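Local coordinates for mandelate racemase/muconate lactonizing enzyme family protein (Bradyrhizobium sp. ORS 278, PDB 3TOY) that belongs to the mandelate racemase/muconate lactonizing branch of the enolase superfamily and binds a calcium ion through acidic side chains of its C-terminal barrel domain, at residues V32-V37 and L88-G93; I244-P249 and A269-W274; I291-M296 and I316-H321. All coordinates share one frame; numbering follows the deposited sequence.

Along the chain the three contacts follow one another, each closing before the next opens. Contact 1 joins strand 29-47 of the antiparallel sheet to helix 82-95 in the N-terminal domain. Contacts 2 and 3 belong to the barrel domain, where 244-249, 269-274 and 291-296 continue from the ends of the parallel strands 243-245, 267-269 and 290-291. Their centres lie about 10 Å apart and they touch: Ala269 O is 2.9 Å from Met292 N, probably a hydrogen bond, and Glu271 packs on His321. Contact 1, centred about 27 Å from contact 2 and about 25 Å from contact 3, touches neither (nearest atoms about 10 Å away); contacts 2 and 3 contribute to the calcium and acetate site.

Contact 1: residues V32-V37 and L88-G93; sequences VTARAV and LVEDIG
Val89 meets the strand first, its CG1 lying 3.6 Å from Val32 CG1 and also against the methyl of Ala34. The two valine side chains cross at about a right angle, and the strand runs almost exactly antiparallel to the helix (178°), the two axes 7.1 Å apart. Glu90 follows. With CG beside the backbone N (chi1 -71°) and the chain extended beyond it, its carboxylate reaches over to the strand, where OE2 accepts the backbone N-H of Ala34 at 2.9 Å. The bond is nearly straight (166°) and enters on the anti side of the carboxylate. The same OE2 lies 3.3 Å from Thr33 CA. From the backbone of Glu90 a second link is built: one water donates to both Glu90 O and Val32 O. A turn later, Gly93 CA, which carries no side chain, lets Val32 CB and CG2 pack at 3.6 Å on the helix backbone. Beyond the pair, helix 122-142 covers the apolar side, with Leu130 on Val32 and Ala126 on Val89. The contact thus combines a close apolar seam with a carboxylate that accepts a strand N-H; the Glu90 carboxylate, probably charged, would be partly stabilised by that N-H.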
ATOM      1  N   VAL A  32     -18.505 -43.536 -19.865  1.00 37.57           N
ATOM      2  CA  VAL A  32     -18.082 -43.228 -18.519  1.00 35.27           C
ATOM      3  C   VAL A  32     -19.068 -43.856 -17.543  1.00 37.90           C
ATOM      4  O   VAL A  32     -20.278 -43.663 -17.653  1.00 39.41           O
ATOM      5  CB  VAL A  32     -18.038 -41.682 -18.326  1.00 34.23           C
ATOM      6  CG1 VAL A  32     -17.849 -41.329 -16.875  1.00 34.93           C
ATOM      7  CG2 VAL A  32     -16.929 -41.098 -19.183  1.00 31.81           C
ATOM      8  N   THR A  33     -18.561 -44.612 -16.578  1.00 34.91           N
ATOM      9  CA  THR A  33     -19.425 -45.124 -15.544  1.00 38.91           C
ATOM     10  C   THR A  33     -18.815 -44.801 -14.188  1.00 40.19           C
ATOM     11  O   THR A  33     -17.603 -44.673 -14.062  1.00 42.27           O
ATOM     12  CB  THR A  33     -19.657 -46.647 -15.690  1.00 45.26           C
ATOM     13  OG1 THR A  33     -18.462 -47.359 -15.351  1.00 48.36           O
ATOM     14  CG2 THR A  33     -20.047 -46.973 -17.117  1.00 49.45           C
ATOM     15  N   ALA A  34     -19.668 -44.657 -13.187  1.00 31.54           N
ATOM     16  CA  ALA A  34     -19.213 -44.369 -11.842  1.00 36.45           C
ATOM     17  C   ALA A  34     -19.901 -45.286 -10.862  1.00 39.49           C
ATOM     18  O   ALA A  34     -21.103 -45.542 -10.973  1.00 39.58           O
ATOM     19  CB  ALA A  34     -19.516 -42.895 -11.497  1.00 35.54           C
ATOM     20  N   ARG A  35     -19.150 -45.776  -9.886  1.00 37.72           N
ATOM     21  CA  ARG A  35     -19.748 -46.579  -8.829  1.00 40.54           C
ATOM     22  C   ARG A  35     -19.413 -46.025  -7.454  1.00 37.87           C
ATOM     23  O   ARG A  35     -18.306 -45.533  -7.231  1.00 37.51           O
ATOM     24  CB  ARG A  35     -19.283 -48.035  -8.925  1.00 37.09           C
ATOM     25  CG  ARG A  35     -19.665 -48.738 -10.242  1.00 42.85           C
ATOM     26  CD  ARG A  35     -19.055 -50.138 -10.298  1.00 43.61           C
ATOM     27  NE  ARG A  35     -17.622 -50.106 -10.581  1.00 46.29           N
ATOM     28  CZ  ARG A  35     -16.821 -51.166 -10.524  1.00 51.99           C
ATOM     29  NH1 ARG A  35     -17.312 -52.358 -10.203  1.00 46.62           N
ATOM     30  NH2 ARG A  35     -15.530 -51.037 -10.801  1.00 50.76           N
ATOM     31  N   ALA A  36     -20.364 -46.130  -6.535  1.00 34.73           N
ATOM     32  CA  ALA A  36     -20.165 -45.701  -5.157  1.00 33.24           C
ATOM     33  C   ALA A  36     -19.812 -46.883  -4.254  1.00 41.77           C
ATOM     34  O   ALA A  36     -20.443 -47.942  -4.331  1.00 41.78           O
ATOM     35  CB  ALA A  36     -21.429 -45.002  -4.650  1.00 32.88           C
ATOM     36  N   VAL A  37     -18.807 -46.711  -3.398  1.00 37.33           N
ATOM     37  CA  VAL A  37     -18.481 -47.716  -2.391  1.00 35.13           C
ATOM     38  C   VAL A  37     -18.286 -47.053  -1.044  1.00 44.01           C
ATOM     39  O   VAL A  37     -17.985 -45.858  -0.968  1.00 39.64           O
ATOM     40  CB  VAL A  37     -17.217 -48.515  -2.727  1.00 37.38           C
ATOM     41  CG1 VAL A  37     -17.402 -49.299  -4.026  1.00 36.53           C
ATOM     42  CG2 VAL A  37     -15.997 -47.606  -2.846  1.00 37.87           C
ATOM     43  N   LEU A  88     -23.508 -36.953 -11.585  1.00 37.95           N
ATOM     44  CA  LEU A  88     -22.773 -35.904 -12.282  1.00 34.83           C
ATOM     45  C   LEU A  88     -21.699 -36.477 -13.192  1.00 28.05           C
ATOM     46  O   LEU A  88     -21.568 -36.069 -14.353  1.00 31.07           O
ATOM     47  CB  LEU A  88     -22.160 -34.936 -11.272  1.00 31.11           C
ATOM     48  CG  LEU A  88     -23.218 -34.008 -10.679  1.00 35.84           C
ATOM     49  CD1 LEU A  88     -22.636 -33.348  -9.447  1.00 33.69           C
ATOM     50  CD2 LEU A  88     -23.698 -32.955 -11.701  1.00 34.34           C
ATOM     51  N   VAL A  89     -20.928 -37.428 -12.677  1.00 30.99           N
ATOM     52  CA  VAL A  89     -19.867 -38.022 -13.464  1.00 34.40           C
ATOM     53  C   VAL A  89     -20.460 -38.710 -14.704  1.00 35.77           C
ATOM     54  O   VAL A  89     -19.946 -38.578 -15.809  1.00 35.75           O
ATOM     55  CB  VAL A  89     -19.068 -39.043 -12.653  1.00 34.29           C
ATOM     56  CG1 VAL A  89     -18.137 -39.825 -13.578  1.00 36.44           C
ATOM     57  CG2 VAL A  89     -18.260 -38.344 -11.538  1.00 29.45           C
ATOM     58  N   GLU A  90     -21.558 -39.439 -14.509  1.00 38.65           N
ATOM     59  CA  GLU A  90     -22.157 -40.182 -15.611  1.00 34.57           C
ATOM     60  C   GLU A  90     -22.804 -39.252 -16.611  1.00 33.76           C
ATOM     61  O   GLU A  90     -22.642 -39.434 -17.826  1.00 36.66           O
ATOM     62  CB  GLU A  90     -23.113 -41.275 -15.090  1.00 34.43           C
ATOM     63  CG  GLU A  90     -22.314 -42.402 -14.439  1.00 38.02           C
ATOM     64  CD  GLU A  90     -23.087 -43.703 -14.225  1.00 50.37           C
ATOM     65  OE1 GLU A  90     -24.341 -43.668 -14.149  1.00 42.52           O
ATOM     66  OE2 GLU A  90     -22.417 -44.762 -14.113  1.00 47.56           O
ATOM     67  N   ASP A  91     -23.489 -38.230 -16.107  1.00 30.28           N
ATOM     68  CA  ASP A  91     -24.122 -37.233 -16.960  1.00 35.39           C
ATOM     69  C   ASP A  91     -23.080 -36.490 -17.797  1.00 36.04           C
ATOM     70  O   ASP A  91     -23.236 -36.355 -19.011  1.00 33.74           O
ATOM     71  CB  ASP A  91     -24.927 -36.241 -16.119  1.00 42.02           C
ATOM     72  CG  ASP A  91     -26.360 -36.687 -15.906  1.00 56.94           C
ATOM     73  OD1 ASP A  91     -26.643 -37.890 -16.087  1.00 56.00           O
ATOM     74  OD2 ASP A  91     -27.204 -35.835 -15.559  1.00 58.75           O
ATOM     75  N   ILE A  92     -22.022 -36.008 -17.149  1.00 37.36           N
ATOM     76  CA  ILE A  92     -20.966 -35.282 -17.862  1.00 35.71           C
ATOM     77  C   ILE A  92     -20.264 -36.221 -18.820  1.00 36.31           C
ATOM     78  O   ILE A  92     -20.024 -35.883 -19.979  1.00 34.33           O
ATOM     79  CB  ILE A  92     -19.941 -34.681 -16.873  1.00 37.70           C
ATOM     80  CG1 ILE A  92     -20.654 -33.725 -15.921  1.00 32.33           C
ATOM     81  CG2 ILE A  92     -18.797 -34.007 -17.630  1.00 43.75           C
ATOM     82  CD1 ILE A  92     -19.780 -33.220 -14.775  1.00 36.33           C
ATOM     83  N   GLY A  93     -19.948 -37.417 -18.332  1.00 39.14           N
ATOM     84  CA  GLY A  93     -19.236 -38.397 -19.132  1.00 41.66           C
ATOM     85  C   GLY A  93     -20.012 -38.761 -20.380  1.00 43.03           C
ATOM     86  O   GLY A  93     -19.453 -38.868 -21.477  1.00 43.10           O
TER
HETATM   87  O   HOH W   1     -22.002 -42.059 -18.824  1.00 40.14           O

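Contact 2: residues I244-P249 and A269-W274; sequences IEEPVP and AGENWW. With CA (calcium ion), chain E.
With CG anti to the backbone N (chi1 -179°), Glu245 extends to the calcium ion, which Glu271 reaches from the other segment with CG set between its backbone N and carbonyl carbon (chi1 77°). Glu245 OE2 binds the metal at 2.3 Å; Glu271 chelates it with both oxygens, OE1 at 2.4 Å and OE2 at 2.6 Å. The two carboxylates, turned 67° apart, bring Glu245 OE2 and Glu271 OE1 within 3.0 Å, probably tolerated because both oxygens bind the same cation. Asp219, two waters and an acetate oxygen also bind the ion. Glu246 stays in the second shell: its carboxylate stacks on that of Glu271, and its OE1 accepts from a metal-bound water, helping to orient it. Asn272 ND2 donates to the syn lone pair of Glu246 OE2 at 3.0 Å, while Asn272 OD1 accepts from Lys297. A further water donates to Glu246 OE2 and accepts from Gly270 N and Asn272 N, joining the carboxylate to the type I turn of Gly270 to Trp273. Glu245 OE1 is held by Lys188 and Trp243. Glu245 ends barrel strand 243-245 and Glu271 lies two residues past parallel strand 267-269; helix 253-262 between them places His256 against Pro247 and Ala269.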
ATOM      1  N   ILE A 244       0.380 -25.349  10.967  1.00 21.94           N
ATOM      2  CA  ILE A 244      -0.991 -25.323  11.466  1.00 22.14           C
ATOM      3  C   ILE A 244      -1.891 -25.298  10.249  1.00 24.13           C
ATOM      4  O   ILE A 244      -1.779 -24.383   9.413  1.00 22.39           O
ATOM      5  CB  ILE A 244      -1.249 -24.034  12.244  1.00 23.30           C
ATOM      6  CG1 ILE A 244      -0.277 -23.958  13.436  1.00 22.18           C
ATOM      7  CG2 ILE A 244      -2.714 -23.973  12.680  1.00 25.62           C
ATOM      8  CD1 ILE A 244      -0.618 -24.949  14.587  1.00 24.53           C
ATOM      9  N   GLU A 245      -2.832 -26.243  10.165  1.00 22.72           N
ATOM     10  CA  GLU A 245      -3.580 -26.444   8.929  1.00 21.16           C
ATOM     11  C   GLU A 245      -5.034 -25.976   9.081  1.00 23.64           C
ATOM     12  O   GLU A 245      -5.686 -26.278  10.091  1.00 23.47           O
ATOM     13  CB  GLU A 245      -3.494 -27.932   8.569  1.00 23.80           C
ATOM     14  CG  GLU A 245      -4.193 -28.352   7.307  1.00 23.70           C
ATOM     15  CD  GLU A 245      -3.882 -29.812   6.991  1.00 26.98           C
ATOM     16  OE1 GLU A 245      -2.696 -30.203   7.165  1.00 27.68           O
ATOM     17  OE2 GLU A 245      -4.811 -30.540   6.565  1.00 29.21           O
ATOM     18  N   GLU A 246      -5.524 -25.230   8.082  1.00 21.84           N
ATOM     19  CA  GLU A 246      -6.887 -24.667   8.070  1.00 25.21           C
ATOM     20  C   GLU A 246      -7.372 -24.199   9.435  1.00 29.74           C
ATOM     21  O   GLU A 246      -8.340 -24.736   9.972  1.00 26.06           O
ATOM     22  CB  GLU A 246      -7.877 -25.667   7.459  1.00 24.84           C
ATOM     23  CG  GLU A 246      -7.712 -25.853   5.947  1.00 26.34           C
ATOM     24  CD  GLU A 246      -8.925 -26.546   5.319  1.00 27.66           C
ATOM     25  OE1 GLU A 246      -9.363 -27.578   5.871  1.00 29.25           O
ATOM     26  OE2 GLU A 246      -9.452 -26.057   4.300  1.00 25.20           O
ATOM     27  N   PRO A 247      -6.721 -23.169  10.003  1.00 24.92           N
ATOM     28  CA  PRO A 247      -7.151 -22.679  11.313  1.00 24.15           C
ATOM     29  C   PRO A 247      -8.567 -22.129  11.291  1.00 25.65           C
ATOM     30  O   PRO A 247      -9.246 -22.186  12.309  1.00 27.82           O
ATOM     31  CB  PRO A 247      -6.159 -21.551  11.625  1.00 25.16           C
ATOM     32  CG  PRO A 247      -5.611 -21.155  10.279  1.00 23.02           C
ATOM     33  CD  PRO A 247      -5.558 -22.428   9.492  1.00 24.01           C
ATOM     34  N   VAL A 248      -9.001 -21.601  10.147  1.00 23.32           N
ATOM     35  CA  VAL A 248     -10.317 -20.967  10.047  1.00 21.71           C
ATOM     36  C   VAL A 248     -11.018 -21.447   8.784  1.00 22.73           C
ATOM     37  O   VAL A 248     -10.424 -22.178   8.009  1.00 24.06           O
ATOM     38  CB  VAL A 248     -10.172 -19.415  10.078  1.00 25.04           C
ATOM     39  CG1 VAL A 248      -9.241 -19.026  11.256  1.00 22.24           C
ATOM     40  CG2 VAL A 248      -9.585 -18.892   8.776  1.00 24.84           C
ATOM     41  N   PRO A 249     -12.293 -21.059   8.574  1.00 24.79           N
ATOM     42  CA  PRO A 249     -12.969 -21.555   7.375  1.00 23.28           C
ATOM     43  C   PRO A 249     -12.165 -21.350   6.093  1.00 25.70           C
ATOM     44  O   PRO A 249     -11.543 -20.287   5.887  1.00 25.00           O
ATOM     45  CB  PRO A 249     -14.281 -20.765   7.346  1.00 24.15           C
ATOM     46  CG  PRO A 249     -14.560 -20.502   8.824  1.00 26.24           C
ATOM     47  CD  PRO A 249     -13.192 -20.278   9.445  1.00 26.53           C
ATOM     48  N   ALA A 269      -2.913 -24.562   4.114  1.00 22.03           N
ATOM     49  CA  ALA A 269      -4.317 -24.520   3.693  1.00 20.33           C
ATOM     50  C   ALA A 269      -4.410 -24.969   2.259  1.00 21.62           C
ATOM     51  O   ALA A 269      -3.404 -25.250   1.638  1.00 22.88           O
ATOM     52  CB  ALA A 269      -4.919 -23.101   3.865  1.00 22.35           C
ATOM     53  N   GLY A 270      -5.617 -25.027   1.715  1.00 21.25           N
ATOM     54  CA  GLY A 270      -5.737 -25.278   0.270  1.00 25.03           C
ATOM     55  C   GLY A 270      -6.503 -26.530  -0.132  1.00 22.07           C
ATOM     56  O   GLY A 270      -6.932 -26.655  -1.285  1.00 24.59           O
ATOM     57  N   GLU A 271      -6.729 -27.434   0.809  1.00 25.62           N
ATOM     58  CA  GLU A 271      -7.366 -28.708   0.419  1.00 23.87           C
ATOM     59  C   GLU A 271      -8.814 -28.509   0.017  1.00 29.54           C
ATOM     60  O   GLU A 271      -9.425 -29.404  -0.562  1.00 26.02           O
ATOM     61  CB  GLU A 271      -7.293 -29.725   1.559  1.00 22.58           C
ATOM     62  CG  GLU A 271      -8.306 -29.490   2.693  1.00 21.74           C
ATOM     63  CD  GLU A 271      -7.905 -30.242   3.952  1.00 32.92           C
ATOM     64  OE1 GLU A 271      -6.753 -30.089   4.389  1.00 31.66           O
ATOM     65  OE2 GLU A 271      -8.738 -30.978   4.514  1.00 31.15           O
ATOM     66  N   ASN A 272      -9.382 -27.345   0.336  1.00 24.17           N
ATOM     67  CA  ASN A 272     -10.763 -27.081  -0.014  1.00 23.09           C
ATOM     68  C   ASN A 272     -10.999 -25.961  -1.041  1.00 20.83           C
ATOM     69  O   ASN A 272     -12.161 -25.628  -1.338  1.00 23.51           O
ATOM     70  CB  ASN A 272     -11.600 -26.869   1.269  1.00 23.85           C
ATOM     71  CG  ASN A 272     -11.715 -28.144   2.066  1.00 30.42           C
ATOM     72  OD1 ASN A 272     -12.030 -29.174   1.490  1.00 27.66           O
ATOM     73  ND2 ASN A 272     -11.394 -28.106   3.358  1.00 27.72           N
ATOM     74  N   TRP A 273      -9.920 -25.415  -1.610  1.00 21.81           N
ATOM     75  CA  TRP A 273     -10.038 -24.366  -2.610  1.00 23.18           C
ATOM     76  C   TRP A 273     -10.266 -24.951  -4.007  1.00 24.66           C
ATOM     77  O   TRP A 273      -9.832 -26.079  -4.323  1.00 27.44           O
ATOM     78  CB  TRP A 273      -8.815 -23.430  -2.607  1.00 25.76           C
ATOM     79  CG  TRP A 273      -8.575 -22.772  -1.271  1.00 24.01           C
ATOM     80  CD1 TRP A 273      -9.512 -22.511  -0.313  1.00 22.42           C
ATOM     81  CD2 TRP A 273      -7.331 -22.255  -0.769  1.00 22.06           C
ATOM     82  NE1 TRP A 273      -8.916 -21.890   0.772  1.00 22.87           N
ATOM     83  CE2 TRP A 273      -7.586 -21.715   0.507  1.00 21.91           C
ATOM     84  CE3 TRP A 273      -6.022 -22.198  -1.276  1.00 23.54           C
ATOM     85  CZ2 TRP A 273      -6.583 -21.154   1.302  1.00 22.53           C
ATOM     86  CZ3 TRP A 273      -5.004 -21.627  -0.470  1.00 22.17           C
ATOM     87  CH2 TRP A 273      -5.302 -21.122   0.791  1.00 22.28           C
ATOM     88  N   TRP A 274     -10.941 -24.181  -4.840  1.00 24.51           N
ATOM     89  CA  TRP A 274     -11.450 -24.683  -6.131  1.00 25.68           C
ATOM     90  C   TRP A 274     -10.635 -24.189  -7.317  1.00 27.19           C
ATOM     91  O   TRP A 274     -10.648 -22.994  -7.613  1.00 25.05           O
ATOM     92  CB  TRP A 274     -12.939 -24.277  -6.299  1.00 24.22           C
ATOM     93  CG  TRP A 274     -13.796 -24.903  -5.247  1.00 24.88           C
ATOM     94  CD1 TRP A 274     -14.316 -24.309  -4.139  1.00 23.32           C
ATOM     95  CD2 TRP A 274     -14.186 -26.294  -5.187  1.00 23.74           C
ATOM     96  NE1 TRP A 274     -15.007 -25.246  -3.384  1.00 24.13           N
ATOM     97  CE2 TRP A 274     -14.956 -26.462  -4.025  1.00 23.85           C
ATOM     98  CE3 TRP A 274     -13.952 -27.404  -6.017  1.00 27.41           C
ATOM     99  CZ2 TRP A 274     -15.492 -27.703  -3.650  1.00 27.81           C
ATOM    100  CZ3 TRP A 274     -14.497 -28.651  -5.654  1.00 24.95           C
ATOM    101  CH2 TRP A 274     -15.258 -28.779  -4.485  1.00 22.57           C
TER
HETATM  102 CA    CA E 361      -6.985 -31.320   6.454  1.00 26.61          CA
HETATM  103  O   HOH W   2      -8.429 -24.900   2.028  1.00 27.81           O
HETATM  104  O   HOH W   3      -7.859 -29.358   7.188  1.00 26.22           O
HETATM  105  O   HOH W   4      -6.214 -33.582   5.901  1.00 27.19           O

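Contact 3: residues I291-M296 and I316-H321. With ACT (acetate ion), chain F.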
ATOM      1  N   ILE A 291       0.774 -24.617   0.841  1.00 20.32           N
ATOM      2  CA  ILE A 291      -0.526 -25.033   0.315  1.00 19.04           C
ATOM      3  C   ILE A 291      -0.513 -26.551   0.135  1.00 22.38           C
ATOM      4  O   ILE A 291       0.545 -27.137  -0.030  1.00 21.20           O
ATOM      5  CB  ILE A 291      -0.911 -24.369  -1.065  1.00 19.93           C
ATOM      6  CG1 ILE A 291       0.142 -24.657  -2.141  1.00 21.27           C
ATOM      7  CG2 ILE A 291      -1.165 -22.823  -0.865  1.00 21.00           C
ATOM      8  CD1 ILE A 291      -0.270 -24.157  -3.508  1.00 22.71           C
ATOM      9  N   MET A 292      -1.702 -27.134   0.142  1.00 25.47           N
ATOM     10  CA  MET A 292      -1.883 -28.562  -0.127  1.00 22.88           C
ATOM     11  C   MET A 292      -3.166 -28.792  -0.936  1.00 21.56           C
ATOM     12  O   MET A 292      -4.223 -29.122  -0.368  1.00 22.86           O
ATOM     13  CB  MET A 292      -1.928 -29.363   1.189  1.00 24.92           C
ATOM     14  CG  MET A 292      -2.863 -28.832   2.265  1.00 24.81           C
ATOM     15  SD  MET A 292      -2.708 -29.764   3.822  1.00 25.99           S
ATOM     16  CE  MET A 292      -3.682 -31.266   3.437  1.00 28.82           C
ATOM     17  N   PRO A 293      -3.091 -28.583  -2.257  1.00 21.89           N
ATOM     18  CA  PRO A 293      -4.290 -28.795  -3.066  1.00 21.30           C
ATOM     19  C   PRO A 293      -4.759 -30.259  -2.980  1.00 24.33           C
ATOM     20  O   PRO A 293      -3.951 -31.150  -2.705  1.00 24.62           O
ATOM     21  CB  PRO A 293      -3.831 -28.467  -4.487  1.00 24.08           C
ATOM     22  CG  PRO A 293      -2.555 -27.663  -4.327  1.00 23.63           C
ATOM     23  CD  PRO A 293      -1.933 -28.127  -3.053  1.00 22.93           C
ATOM     24  N   ASP A 294      -6.061 -30.451  -3.173  1.00 26.23           N
ATOM     25  CA  ASP A 294      -6.696 -31.766  -3.319  1.00 24.39           C
ATOM     26  C   ASP A 294      -6.934 -31.966  -4.810  1.00 24.17           C
ATOM     27  O   ASP A 294      -7.549 -31.117  -5.478  1.00 24.30           O
ATOM     28  CB  ASP A 294      -8.037 -31.732  -2.571  1.00 22.80           C
ATOM     29  CG  ASP A 294      -8.727 -33.098  -2.517  1.00 27.71           C
ATOM     30  OD1 ASP A 294      -8.685 -33.838  -3.536  1.00 32.46           O
ATOM     31  OD2 ASP A 294      -9.304 -33.405  -1.453  1.00 30.49           O
ATOM     32  N   LEU A 295      -6.436 -33.068  -5.355  1.00 25.13           N
ATOM     33  CA  LEU A 295      -6.640 -33.314  -6.771  1.00 27.30           C
ATOM     34  C   LEU A 295      -8.126 -33.306  -7.150  1.00 23.63           C
ATOM     35  O   LEU A 295      -8.444 -33.047  -8.298  1.00 25.42           O
ATOM     36  CB  LEU A 295      -5.981 -34.636  -7.197  1.00 27.73           C
ATOM     37  CG  LEU A 295      -4.465 -34.538  -7.374  1.00 24.66           C
ATOM     38  CD1 LEU A 295      -3.817 -35.939  -7.337  1.00 23.63           C
ATOM     39  CD2 LEU A 295      -4.097 -33.819  -8.657  1.00 28.79           C
ATOM     40  N   MET A 296      -9.017 -33.595  -6.201  1.00 23.22           N
ATOM     41  CA  MET A 296     -10.459 -33.608  -6.493  1.00 23.85           C
ATOM     42  C   MET A 296     -11.036 -32.208  -6.642  1.00 29.30           C
ATOM     43  O   MET A 296     -12.129 -32.048  -7.169  1.00 24.40           O
ATOM     44  CB  MET A 296     -11.257 -34.228  -5.352  1.00 27.52           C
ATOM     45  CG  MET A 296     -10.879 -35.589  -4.905  1.00 29.77           C
ATOM     46  SD  MET A 296     -12.184 -36.083  -3.753  1.00 32.56           S
ATOM     47  CE  MET A 296     -11.809 -35.175  -2.245  1.00 30.46           C
ATOM     48  N   ILE A 316       5.913 -21.037  -2.456  1.00 20.47           N
ATOM     49  CA  ILE A 316       5.041 -21.691  -1.491  1.00 20.32           C
ATOM     50  C   ILE A 316       5.245 -23.200  -1.592  1.00 21.44           C
ATOM     51  O   ILE A 316       4.927 -23.820  -2.622  1.00 23.57           O
ATOM     52  CB  ILE A 316       3.564 -21.346  -1.742  1.00 19.58           C
ATOM     53  CG1 ILE A 316       3.339 -19.854  -1.451  1.00 22.10           C
ATOM     54  CG2 ILE A 316       2.631 -22.200  -0.835  1.00 21.13           C
ATOM     55  CD1 ILE A 316       1.913 -19.404  -1.687  1.00 25.58           C
ATOM     56  N   PRO A 317       5.813 -23.797  -0.545  1.00 20.93           N
ATOM     57  CA  PRO A 317       5.934 -25.258  -0.554  1.00 23.37           C
ATOM     58  C   PRO A 317       4.558 -25.882  -0.747  1.00 21.92           C
ATOM     59  O   PRO A 317       3.614 -25.520  -0.057  1.00 23.94           O
ATOM     60  CB  PRO A 317       6.427 -25.565   0.858  1.00 19.88           C
ATOM     61  CG  PRO A 317       7.236 -24.321   1.214  1.00 22.36           C
ATOM     62  CD  PRO A 317       6.372 -23.201   0.685  1.00 20.13           C
ATOM     63  N   MET A 318       4.481 -26.861  -1.640  1.00 20.99           N
ATOM     64  CA  MET A 318       3.202 -27.439  -2.052  1.00 21.02           C
ATOM     65  C   MET A 318       3.151 -28.930  -1.710  1.00 21.34           C
ATOM     66  O   MET A 318       3.987 -29.694  -2.178  1.00 23.22           O
ATOM     67  CB  MET A 318       3.046 -27.242  -3.558  1.00 23.79           C
ATOM     68  CG  MET A 318       1.737 -27.725  -4.154  1.00 25.25           C
ATOM     69  SD  MET A 318       1.560 -26.902  -5.764  1.00 25.90           S
ATOM     70  CE  MET A 318       0.419 -27.995  -6.653  1.00 24.65           C
ATOM     71  N   SER A 319       2.162 -29.304  -0.894  1.00 24.39           N
ATOM     72  CA  SER A 319       1.924 -30.681  -0.481  1.00 23.03           C
ATOM     73  C   SER A 319       0.624 -31.175  -1.120  1.00 25.83           C
ATOM     74  O   SER A 319      -0.030 -30.421  -1.841  1.00 23.71           O
ATOM     75  CB  SER A 319       1.830 -30.723   1.049  1.00 22.89           C
ATOM     76  OG  SER A 319       3.092 -30.409   1.623  1.00 24.13           O
ATOM     77  N   SER A 320       0.232 -32.426  -0.842  1.00 23.27           N
ATOM     78  CA  SER A 320      -1.032 -32.933  -1.336  1.00 21.49           C
ATOM     79  C   SER A 320      -2.036 -33.164  -0.218  1.00 18.79           C
ATOM     80  O   SER A 320      -1.676 -33.354   0.948  1.00 25.33           O
ATOM     81  CB  SER A 320      -0.803 -34.241  -2.126  1.00 24.95           C
ATOM     82  OG  SER A 320      -0.102 -35.183  -1.314  1.00 26.05           O
ATOM     83  N   HIS A 321      -3.314 -33.135  -0.591  1.00 22.25           N
ATOM     84  CA  HIS A 321      -4.359 -33.564   0.314  1.00 23.83           C
ATOM     85  C   HIS A 321      -4.952 -34.896  -0.151  1.00 23.39           C
ATOM     86  O   HIS A 321      -5.592 -34.954  -1.202  1.00 26.24           O
ATOM     87  CB  HIS A 321      -5.499 -32.571   0.364  1.00 25.36           C
ATOM     88  CG  HIS A 321      -6.581 -32.984   1.311  1.00 26.00           C
ATOM     89  ND1 HIS A 321      -7.892 -33.142   0.924  1.00 24.02           N
ATOM     90  CD2 HIS A 321      -6.536 -33.286   2.629  1.00 25.20           C
ATOM     91  CE1 HIS A 321      -8.616 -33.517   1.965  1.00 21.69           C
ATOM     92  NE2 HIS A 321      -7.817 -33.602   3.015  1.00 29.06           N
TER
HETATM   93  C   ACT F 362      -9.384 -33.806   6.316  1.00 40.34           C
HETATM   94  O   ACT F 362      -8.718 -34.541   5.546  1.00 33.82           O
HETATM   95  OXT ACT F 362      -8.736 -32.995   7.010  1.00 32.00           O
HETATM   96  CH3 ACT F 362     -10.884 -33.883   6.413  1.00 39.59           C
HETATM   97  O   HOH W   5      -4.629 -34.780  -3.862  1.00 24.56           O
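His321 ND1 donates to Asp294 OD2 at 2.8 Å, a His-carboxylate pair in a barrel domain of the enolase superfamily. The carboxylate oxygen lies near the ring plane of the imidazole, yet the donor meets the carboxylate from above its own plane, the two flat groups being turned 62° apart. At the other nitrogen, His321 NE2 donates to the acetate, probably carried in from the crystallisation liquor, through a nearly straight bond (172°); Lys190 and Asn221 grip the same ion. Both ring nitrogens therefore donate, which fixes the rotation of the imidazole. Met292, bent at chi3 (-78°), lays its CE obliquely against the ring, 3.6 Å from His321 CD2.

The next shell sets these groups in place. Asp294 OD1 accepts from the backbone N of Met296, an Asx turn that holds the other oxygen of the carboxylate. The backbone of His321 is tied to the same loop, His321 N donating to Pro293 O at 3.0 Å, while a water bridges Leu295 N and His321 O. Farther back the two segments run alongside each other: Ile291 N donates to Pro317 O, and Ser319 N returns a bond of 2.8 Å to Ile291 O. Met292 CA adds a CH...O contact to Ser319 O. Ser319 OG itself accepts from Phe339 N.

The apolar flank is filled by Ile291, whose CG1 packs on Ile316 CG2 and whose CD1 touches the sulfur of Met318. Helix 300-314, which connects the two segments, covers this side with Val307 on Ile291 and Trp304 on Met318. The extended Met318 runs past the CD-CG edge of Pro293, its CE 3.8 Å from Pro293 CG.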